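Local coordinates for protein putative succinylglutamate desuccinylase / aspartoacylase (Shewanella amazonensis, PDB 3FMC) that is a putative zinc-dependent hydrolase of the succinylglutamate desuccinylase/aspartoacylase family, probably acting on ester or amide bonds of small acylated substrates, at residues W100-E112 against F206-T220. Numbering follows the deposited sequence.
Sequences WNREYLDHGFNIE and FGGAMDEAAFVPWWT. With SO4 (sulfate ion), chain K.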
ATOM      1  N   TRP C 100     -12.006  -3.748  -9.689  1.00 13.52           N
ATOM      2  CA  TRP C 100     -12.748  -2.820 -10.559  1.00 11.98           C
ATOM      3  C   TRP C 100     -13.586  -3.575 -11.605  1.00 13.35           C
ATOM      4  O   TRP C 100     -14.652  -3.059 -12.028  1.00 14.53           O
ATOM      5  CB  TRP C 100     -11.825  -1.926 -11.291  1.00 12.00           C
ATOM      6  CG  TRP C 100     -10.889  -1.066 -10.450  1.00 11.90           C
ATOM      7  CD1 TRP C 100      -9.543  -1.119 -10.460  1.00 15.27           C
ATOM      8  CD2 TRP C 100     -11.246  -0.031  -9.530  1.00 14.99           C
ATOM      9  NE1 TRP C 100      -9.009  -0.150  -9.646  1.00 13.69           N
ATOM     10  CE2 TRP C 100     -10.033   0.532  -9.054  1.00 11.81           C
ATOM     11  CE3 TRP C 100     -12.456   0.480  -9.066  1.00 16.68           C
ATOM     12  CZ2 TRP C 100     -10.002   1.567  -8.114  1.00 12.37           C
ATOM     13  CZ3 TRP C 100     -12.417   1.510  -8.113  1.00 16.35           C
ATOM     14  CH2 TRP C 100     -11.200   2.041  -7.666  1.00 13.47           C
ATOM     15  N   ASN C 101     -13.113  -4.779 -11.968  1.00 14.43           N
ATOM     16  CA  ASN C 101     -13.811  -5.641 -12.942  1.00 13.41           C
ATOM     17  C   ASN C 101     -14.757  -6.637 -12.290  1.00 15.30           C
ATOM     18  O   ASN C 101     -15.098  -7.702 -12.852  1.00 16.79           O
ATOM     19  CB  ASN C 101     -12.770  -6.301 -13.843  1.00 15.82           C
ATOM     20  CG  ASN C 101     -13.375  -6.945 -15.090  1.00 14.76           C
ATOM     21  OD1 ASN C 101     -14.232  -6.369 -15.760  1.00 13.40           O
ATOM     22  ND2 ASN C 101     -12.868  -8.130 -15.424  1.00 16.20           N
ATOM     23  N   ARG C 102     -15.176  -6.316 -11.072  1.00 12.46           N
ATOM     24  CA  ARG C 102     -16.240  -7.052 -10.408  1.00 12.98           C
ATOM     25  C   ARG C 102     -17.377  -6.078 -10.069  1.00 15.69           C
ATOM     26  O   ARG C 102     -18.304  -6.440  -9.372  1.00 15.36           O
ATOM     27  CB  ARG C 102     -15.749  -7.733  -9.145  1.00 14.04           C
ATOM     28  CG  ARG C 102     -14.803  -8.859  -9.436  1.00 20.30           C
ATOM     29  CD  ARG C 102     -15.411  -9.970 -10.287  1.00 22.83           C
ATOM     30  NE  ARG C 102     -14.366 -10.980 -10.435  1.00 23.82           N
ATOM     31  CZ  ARG C 102     -13.406 -10.950 -11.367  1.00 23.90           C
ATOM     32  NH1 ARG C 102     -13.427 -10.068 -12.355  1.00 27.37           N
ATOM     33  NH2 ARG C 102     -12.454 -11.877 -11.339  1.00 29.74           N
ATOM     34  N   GLU C 103     -17.297  -4.849 -10.583  1.00 14.52           N
ATOM     35  CA  GLU C 103     -18.291  -3.804 -10.279  1.00 14.71           C
ATOM     36  C   GLU C 103     -19.385  -3.560 -11.317  1.00 14.95           C
ATOM     37  O   GLU C 103     -20.195  -2.638 -11.196  1.00 13.46           O
ATOM     38  CB  GLU C 103     -17.525  -2.516 -10.016  1.00 14.79           C
ATOM     39  CG  GLU C 103     -16.849  -2.475  -8.651  1.00 16.96           C
ATOM     40  CD  GLU C 103     -17.782  -2.085  -7.532  1.00 22.17           C
ATOM     41  OE1 GLU C 103     -19.032  -2.296  -7.635  1.00 17.86           O
ATOM     42  OE2 GLU C 103     -17.250  -1.535  -6.549  1.00 23.76           O
ATOM     43  N   TYR C 104     -19.458  -4.397 -12.342  1.00 14.27           N
ATOM     44  CA  TYR C 104     -20.496  -4.153 -13.374  1.00 12.94           C
ATOM     45  C   TYR C 104     -21.884  -4.523 -12.857  1.00 15.29           C
ATOM     46  O   TYR C 104     -22.028  -5.217 -11.854  1.00 14.57           O
ATOM     47  CB  TYR C 104     -20.122  -4.813 -14.723  1.00 14.01           C
ATOM     48  CG  TYR C 104     -18.897  -4.168 -15.386  1.00 10.27           C
ATOM     49  CD1 TYR C 104     -19.029  -3.097 -16.254  1.00 13.31           C
ATOM     50  CD2 TYR C 104     -17.608  -4.599 -15.115  1.00 14.28           C
ATOM     51  CE1 TYR C 104     -17.974  -2.496 -16.831  1.00 14.52           C
ATOM     52  CE2 TYR C 104     -16.522  -3.992 -15.689  1.00 14.43           C
ATOM     53  CZ  TYR C 104     -16.692  -2.919 -16.548  1.00 15.47           C
ATOM     54  OH  TYR C 104     -15.573  -2.376 -17.150  1.00 12.78           O
ATOM     55  N   LEU C 105     -22.901  -4.077 -13.575  1.00 14.58           N
ATOM     56  CA  LEU C 105     -24.281  -4.194 -13.168  1.00 14.81           C
ATOM     57  C   LEU C 105     -24.972  -5.389 -13.783  1.00 18.21           C
ATOM     58  O   LEU C 105     -24.989  -5.507 -15.006  1.00 17.31           O
ATOM     59  CB  LEU C 105     -25.012  -2.926 -13.624  1.00 18.79           C
ATOM     60  CG  LEU C 105     -26.514  -2.805 -13.316  1.00 17.38           C
ATOM     61  CD1 LEU C 105     -26.817  -3.092 -11.843  1.00 16.40           C
ATOM     62  CD2 LEU C 105     -27.040  -1.431 -13.790  1.00 19.01           C
ATOM     63  N   ASP C 106     -25.456  -6.298 -12.933  1.00 18.85           N
ATOM     64  CA  ASP C 106     -26.256  -7.467 -13.343  1.00 21.14           C
ATOM     65  C   ASP C 106     -27.662  -6.948 -13.361  1.00 21.76           C
ATOM     66  O   ASP C 106     -28.191  -6.522 -12.327  1.00 24.43           O
ATOM     67  CB  ASP C 106     -26.152  -8.569 -12.310  1.00 21.19           C
ATOM     68  CG  ASP C 106     -26.710  -9.946 -12.778  1.00 26.22           C
ATOM     69  OD1 ASP C 106     -27.008 -10.168 -13.961  1.00 22.70           O
ATOM     70  OD2 ASP C 106     -26.797 -10.847 -11.916  1.00 26.96           O
ATOM     71  N   HIS C 107     -28.282  -6.955 -14.530  1.00 22.22           N
ATOM     72  CA  HIS C 107     -29.651  -6.491 -14.615  1.00 25.78           C
ATOM     73  C   HIS C 107     -30.582  -7.486 -13.920  1.00 27.28           C
ATOM     74  O   HIS C 107     -30.648  -8.652 -14.253  1.00 32.43           O
ATOM     75  CB  HIS C 107     -30.040  -6.183 -16.047  1.00 25.00           C
ATOM     76  CG  HIS C 107     -29.223  -5.070 -16.645  1.00 22.61           C
ATOM     77  ND1 HIS C 107     -29.404  -3.743 -16.306  1.00 21.80           N
ATOM     78  CD2 HIS C 107     -28.245  -5.089 -17.581  1.00 20.34           C
ATOM     79  CE1 HIS C 107     -28.568  -2.996 -17.012  1.00 25.53           C
ATOM     80  NE2 HIS C 107     -27.852  -3.791 -17.789  1.00 20.09           N
ATOM     81  N   GLY C 108     -31.278  -7.001 -12.917  1.00 33.53           N
ATOM     82  CA  GLY C 108     -32.172  -7.847 -12.152  1.00 34.68           C
ATOM     83  C   GLY C 108     -33.571  -8.067 -12.707  1.00 34.03           C
ATOM     84  O   GLY C 108     -34.248  -8.996 -12.274  1.00 38.83           O
ATOM     85  N   PHE C 109     -34.021  -7.245 -13.650  1.00 29.33           N
ATOM     86  CA  PHE C 109     -35.381  -7.397 -14.159  1.00 28.48           C
ATOM     87  C   PHE C 109     -35.674  -8.791 -14.768  1.00 29.31           C
ATOM     88  O   PHE C 109     -34.779  -9.520 -15.258  1.00 26.08           O
ATOM     89  CB  PHE C 109     -35.759  -6.240 -15.083  1.00 27.97           C
ATOM     90  CG  PHE C 109     -35.056  -6.237 -16.393  1.00 25.92           C
ATOM     91  CD1 PHE C 109     -33.805  -5.637 -16.543  1.00 25.92           C
ATOM     92  CD2 PHE C 109     -35.656  -6.800 -17.504  1.00 25.16           C
ATOM     93  CE1 PHE C 109     -33.191  -5.639 -17.772  1.00 24.50           C
ATOM     94  CE2 PHE C 109     -35.043  -6.799 -18.718  1.00 25.10           C
ATOM     95  CZ  PHE C 109     -33.824  -6.234 -18.866  1.00 23.43           C
ATOM     96  N   ASN C 110     -36.936  -9.188 -14.688  1.00 28.97           N
ATOM     97  CA  ASN C 110     -37.326 -10.531 -15.134  1.00 26.70           C
ATOM     98  C   ASN C 110     -37.434 -10.519 -16.651  1.00 22.11           C
ATOM     99  O   ASN C 110     -38.292  -9.831 -17.211  1.00 23.31           O
ATOM    100  CB  ASN C 110     -38.620 -10.977 -14.437  1.00 26.49           C
ATOM    101  CG  ASN C 110     -39.049 -12.380 -14.839  1.00 34.96           C
ATOM    102  OD1 ASN C 110     -38.999 -12.745 -16.002  1.00 34.55           O
ATOM    103  ND2 ASN C 110     -39.483 -13.168 -13.868  1.00 40.93           N
ATOM    104  N   ILE C 111     -36.536 -11.256 -17.306  1.00 22.61           N
ATOM    105  CA  ILE C 111     -36.447 -11.255 -18.769  1.00 23.04           C
ATOM    106  C   ILE C 111     -37.605 -12.038 -19.400  1.00 23.42           C
ATOM    107  O   ILE C 111     -38.110 -11.662 -20.464  1.00 24.96           O
ATOM    108  CB  ILE C 111     -35.033 -11.729 -19.253  1.00 20.96           C
ATOM    109  CG1 ILE C 111     -34.010 -10.670 -18.851  1.00 24.04           C
ATOM    110  CG2 ILE C 111     -35.007 -11.943 -20.775  1.00 18.78           C
ATOM    111  CD1 ILE C 111     -32.522 -11.056 -19.018  1.00 24.43           C
ATOM    112  N   GLU C 112     -38.020 -13.102 -18.741  1.00 24.93           N
ATOM    113  CA  GLU C 112     -39.193 -13.849 -19.206  1.00 27.21           C
ATOM    114  C   GLU C 112     -40.384 -12.882 -19.300  1.00 27.22           C
ATOM    115  O   GLU C 112     -41.012 -12.792 -20.337  1.00 27.60           O
ATOM    116  CB  GLU C 112     -39.481 -15.062 -18.306  1.00 26.60           C
ATOM    117  CG  GLU C 112     -40.750 -15.851 -18.697  1.00 31.52           C
ATOM    118  CD  GLU C 112     -40.757 -16.306 -20.180  1.00 43.35           C
ATOM    119  OE1 GLU C 112     -39.797 -16.997 -20.593  1.00 49.28           O
ATOM    120  OE2 GLU C 112     -41.725 -15.971 -20.909  1.00 46.25           O
ATOM    121  N   PHE C 206     -23.318 -14.445 -14.851  1.00 19.07           N
ATOM    122  CA  PHE C 206     -22.783 -13.148 -14.461  1.00 21.40           C
ATOM    123  C   PHE C 206     -21.867 -13.246 -13.248  1.00 21.24           C
ATOM    124  O   PHE C 206     -22.281 -13.699 -12.171  1.00 22.71           O
ATOM    125  CB  PHE C 206     -23.903 -12.185 -14.154  1.00 19.78           C
ATOM    126  CG  PHE C 206     -23.427 -10.833 -13.805  1.00 24.62           C
ATOM    127  CD1 PHE C 206     -23.221  -9.878 -14.799  1.00 21.90           C
ATOM    128  CD2 PHE C 206     -23.156 -10.505 -12.490  1.00 22.56           C
ATOM    129  CE1 PHE C 206     -22.772  -8.629 -14.479  1.00 19.58           C
ATOM    130  CE2 PHE C 206     -22.720  -9.227 -12.170  1.00 22.79           C
ATOM    131  CZ  PHE C 206     -22.532  -8.301 -13.161  1.00 21.14           C
ATOM    132  N   GLY C 207     -20.630 -12.795 -13.419  1.00 20.85           N
ATOM    133  CA  GLY C 207     -19.665 -12.803 -12.351  1.00 21.93           C
ATOM    134  C   GLY C 207     -19.019 -11.455 -12.041  1.00 23.24           C
ATOM    135  O   GLY C 207     -17.953 -11.433 -11.460  1.00 27.87           O
ATOM    136  N   GLY C 208     -19.650 -10.355 -12.458  1.00 18.79           N
ATOM    137  CA  GLY C 208     -19.206  -9.008 -12.139  1.00 19.00           C
ATOM    138  C   GLY C 208     -18.384  -8.270 -13.188  1.00 16.33           C
ATOM    139  O   GLY C 208     -18.198  -7.081 -13.054  1.00 16.28           O
ATOM    140  N   ALA C 209     -17.946  -8.973 -14.232  1.00 17.16           N
ATOM    141  CA  ALA C 209     -17.075  -8.442 -15.278  1.00 15.16           C
ATOM    142  C   ALA C 209     -17.811  -7.806 -16.459  1.00 16.55           C
ATOM    143  O   ALA C 209     -18.971  -8.054 -16.682  1.00 14.70           O
ATOM    144  CB  ALA C 209     -16.106  -9.562 -15.800  1.00 12.75           C
HETATM  145  N   MSE C 210     -17.092  -6.993 -17.228  1.00 15.51           N
HETATM  146  CA  MSE C 210     -17.706  -6.279 -18.372  1.00 14.28           C
HETATM  147  C   MSE C 210     -18.308  -7.205 -19.421  1.00 14.88           C
HETATM  148  O   MSE C 210     -19.420  -6.953 -19.888  1.00 15.48           O
HETATM  149  CB  MSE C 210     -16.659  -5.419 -19.071  1.00 16.64           C
HETATM  150  CG  MSE C 210     -17.136  -4.865 -20.462  1.00 15.77           C
HETATM  151 SE   MSE C 210     -18.752  -3.827 -20.425  0.75 10.97          SE
HETATM  152  CE  MSE C 210     -17.858  -2.106 -20.495  1.00 12.61           C
ATOM    153  N   ASP C 211     -17.554  -8.208 -19.867  1.00 14.71           N
ATOM    154  CA  ASP C 211     -18.060  -9.111 -20.927  1.00 14.94           C
ATOM    155  C   ASP C 211     -19.365  -9.740 -20.535  1.00 16.93           C
ATOM    156  O   ASP C 211     -20.347  -9.644 -21.257  1.00 16.72           O
ATOM    157  CB  ASP C 211     -17.017 -10.127 -21.420  1.00 16.22           C
ATOM    158  CG  ASP C 211     -16.401 -11.027 -20.331  1.00 16.60           C
ATOM    159  OD1 ASP C 211     -16.732 -10.948 -19.119  1.00 19.25           O
ATOM    160  OD2 ASP C 211     -15.497 -11.813 -20.735  1.00 23.94           O
ATOM    161  N   GLU C 212     -19.409 -10.315 -19.349  1.00 15.99           N
ATOM    162  CA  GLU C 212     -20.655 -10.887 -18.823  1.00 18.71           C
ATOM    163  C   GLU C 212     -21.770  -9.860 -18.723  1.00 16.13           C
ATOM    164  O   GLU C 212     -22.913 -10.103 -19.090  1.00 18.44           O
ATOM    165  CB  GLU C 212     -20.381 -11.457 -17.446  1.00 17.89           C
ATOM    166  CG  GLU C 212     -19.329 -12.563 -17.434  1.00 18.22           C
ATOM    167  CD  GLU C 212     -18.604 -12.667 -16.089  1.00 23.61           C
ATOM    168  OE1 GLU C 212     -18.860 -11.852 -15.159  1.00 20.96           O
ATOM    169  OE2 GLU C 212     -17.735 -13.537 -15.998  1.00 28.38           O
ATOM    170  N   ALA C 213     -21.440  -8.681 -18.218  1.00 16.70           N
ATOM    171  CA  ALA C 213     -22.435  -7.633 -18.062  1.00 17.26           C
ATOM    172  C   ALA C 213     -23.030  -7.290 -19.424  1.00 15.14           C
ATOM    173  O   ALA C 213     -24.205  -6.990 -19.531  1.00 14.91           O
ATOM    174  CB  ALA C 213     -21.785  -6.398 -17.421  1.00 16.02           C
ATOM    175  N   ALA C 214     -22.183  -7.315 -20.450  1.00 16.70           N
ATOM    176  CA  ALA C 214     -22.604  -7.022 -21.813  1.00 14.99           C
ATOM    177  C   ALA C 214     -23.423  -8.159 -22.438  1.00 15.36           C
ATOM    178  O   ALA C 214     -24.410  -7.888 -23.126  1.00 15.24           O
ATOM    179  CB  ALA C 214     -21.441  -6.709 -22.694  1.00 12.45           C
ATOM    180  N   PHE C 215     -23.016  -9.413 -22.239  1.00 17.74           N
ATOM    181  CA  PHE C 215     -23.704 -10.490 -22.968  1.00 16.88           C
ATOM    182  C   PHE C 215     -24.777 -11.220 -22.194  1.00 17.94           C
ATOM    183  O   PHE C 215     -25.708 -11.770 -22.811  1.00 16.58           O
ATOM    184  CB  PHE C 215     -22.712 -11.495 -23.613  1.00 15.58           C
ATOM    185  CG  PHE C 215     -21.945 -12.357 -22.617  1.00 13.15           C
ATOM    186  CD1 PHE C 215     -22.581 -13.289 -21.826  1.00 18.30           C
ATOM    187  CD2 PHE C 215     -20.560 -12.320 -22.594  1.00 16.25           C
ATOM    188  CE1 PHE C 215     -21.855 -14.095 -20.960  1.00 18.84           C
ATOM    189  CE2 PHE C 215     -19.825 -13.136 -21.743  1.00 14.39           C
ATOM    190  CZ  PHE C 215     -20.479 -14.011 -20.911  1.00 15.28           C
ATOM    191  N   VAL C 216     -24.695 -11.267 -20.867  1.00 17.83           N
ATOM    192  CA  VAL C 216     -25.703 -12.057 -20.159  1.00 18.04           C
ATOM    193  C   VAL C 216     -27.141 -11.623 -20.475  1.00 16.67           C
ATOM    194  O   VAL C 216     -28.013 -12.506 -20.666  1.00 19.52           O
ATOM    195  CB  VAL C 216     -25.434 -12.167 -18.614  1.00 16.48           C
ATOM    196  CG1 VAL C 216     -26.628 -12.734 -17.879  1.00 18.50           C
ATOM    197  CG2 VAL C 216     -24.209 -13.029 -18.348  1.00 18.12           C
ATOM    198  N   PRO C 217     -27.438 -10.304 -20.498  1.00 15.58           N
ATOM    199  CA  PRO C 217     -28.868 -10.031 -20.742  1.00 17.04           C
ATOM    200  C   PRO C 217     -29.350 -10.557 -22.093  1.00 17.86           C
ATOM    201  O   PRO C 217     -30.467 -11.095 -22.215  1.00 17.32           O
ATOM    202  CB  PRO C 217     -28.962  -8.484 -20.724  1.00 17.95           C
ATOM    203  CG  PRO C 217     -27.720  -8.014 -20.022  1.00 20.64           C
ATOM    204  CD  PRO C 217     -26.667  -9.058 -20.284  1.00 17.90           C
ATOM    205  N   TRP C 218     -28.505 -10.386 -23.092  1.00 17.09           N
ATOM    206  CA  TRP C 218     -28.836 -10.829 -24.475  1.00 18.42           C
ATOM    207  C   TRP C 218     -28.895 -12.334 -24.671  1.00 19.29           C
ATOM    208  O   TRP C 218     -29.724 -12.823 -25.486  1.00 18.49           O
ATOM    209  CB  TRP C 218     -27.895 -10.221 -25.467  1.00 18.06           C
ATOM    210  CG  TRP C 218     -27.932  -8.733 -25.490  1.00 14.71           C
ATOM    211  CD1 TRP C 218     -27.071  -7.893 -24.876  1.00 16.53           C
ATOM    212  CD2 TRP C 218     -28.854  -7.899 -26.223  1.00 13.17           C
ATOM    213  NE1 TRP C 218     -27.414  -6.582 -25.141  1.00 15.18           N
ATOM    214  CE2 TRP C 218     -28.496  -6.557 -25.969  1.00 19.72           C
ATOM    215  CE3 TRP C 218     -29.957  -8.160 -27.050  1.00 13.49           C
ATOM    216  CZ2 TRP C 218     -29.186  -5.466 -26.534  1.00 20.89           C
ATOM    217  CZ3 TRP C 218     -30.664  -7.068 -27.588  1.00 17.87           C
ATOM    218  CH2 TRP C 218     -30.263  -5.746 -27.339  1.00 20.87           C
ATOM    219  N   TRP C 219     -28.006 -13.057 -23.971  1.00 18.65           N
ATOM    220  CA  TRP C 219     -27.935 -14.515 -24.074  1.00 21.11           C
ATOM    221  C   TRP C 219     -29.171 -15.070 -23.389  1.00 21.23           C
ATOM    222  O   TRP C 219     -29.831 -15.978 -23.903  1.00 20.35           O
ATOM    223  CB  TRP C 219     -26.700 -15.039 -23.359  1.00 20.56           C
ATOM    224  CG  TRP C 219     -26.247 -16.430 -23.734  1.00 19.89           C
ATOM    225  CD1 TRP C 219     -26.975 -17.407 -24.379  1.00 21.57           C
ATOM    226  CD2 TRP C 219     -24.971 -17.004 -23.448  1.00 16.80           C
ATOM    227  NE1 TRP C 219     -26.226 -18.540 -24.513  1.00 21.41           N
ATOM    228  CE2 TRP C 219     -24.988 -18.328 -23.951  1.00 20.01           C
ATOM    229  CE3 TRP C 219     -23.808 -16.534 -22.812  1.00 18.87           C
ATOM    230  CZ2 TRP C 219     -23.880 -19.175 -23.853  1.00 15.88           C
ATOM    231  CZ3 TRP C 219     -22.723 -17.382 -22.710  1.00 19.49           C
ATOM    232  CH2 TRP C 219     -22.775 -18.692 -23.224  1.00 20.30           C
ATOM    233  N   THR C 220     -29.483 -14.532 -22.207  1.00 20.38           N
ATOM    234  CA  THR C 220     -30.678 -14.940 -21.478  1.00 19.33           C
ATOM    235  C   THR C 220     -31.961 -14.659 -22.290  1.00 17.91           C
ATOM    236  O   THR C 220     -32.873 -15.478 -22.291  1.00 18.75           O
ATOM    237  CB  THR C 220     -30.732 -14.230 -20.121  1.00 19.37           C
ATOM    238  OG1 THR C 220     -29.570 -14.614 -19.363  1.00 20.49           O
ATOM    239  CG2 THR C 220     -31.986 -14.615 -19.382  1.00 22.75           C
TER
HETATM  240  S   SO4 K 368     -10.112 -10.521 -13.850  1.00 34.99           S
HETATM  241  O1  SO4 K 368     -10.889  -9.397 -13.282  1.00 19.44           O
HETATM  242  O2  SO4 K 368     -10.100 -11.621 -12.889  1.00 39.53           O
HETATM  243  O3  SO4 K 368      -8.699 -10.194 -14.215  1.00 29.57           O
HETATM  244  O4  SO4 K 368     -10.778 -10.915 -15.104  1.00 43.18           O
HETATM  245  O   HOH W   1     -25.767  -7.200 -17.180  1.00 15.33           O
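Y104 lies against the first turn of helix 210-227, one ring face taken up by selenomethionine M210, whose CB stands 3.8 Å from the ring centroid (CH-pi); its selenium makes an oblique Met-aromatic contact. G208 O sits at the ring edge and accepts a hydrogen bond from Y104 N (3.0 Å). F206 is sandwiched: D106 CB rests over the centre of one face, its carboxylate stacked 5° from the ring plane, while G208 N lies over the rim of the opposite face. N101, extended away from its backbone N (chi1 -166°), accepts a hydrogen bond from M210 N at OD1 (3.3 Å), and its ND2 gives sulfate O1 a nearly straight one (N-H...O 170°). R102 NH1 and NH2 donate to sulfate O1 and O2; NH1 also bonds N101 O (2.9 Å), helping fix the guanidinium. Behind these, E212 OE1 accepts hydrogen bonds from G207 N and A209 N, tying that turn to the helix start. R91 and N99 also bond the sulfate, probably from the crystallisation liquor. N101 touches H43, which with E46 and H172 forms a possible, empty metal site; N101-R102 thus resembles the Asn-Arg pair binding substrate carboxylate in M14 carboxypeptidases and aspartoacylase.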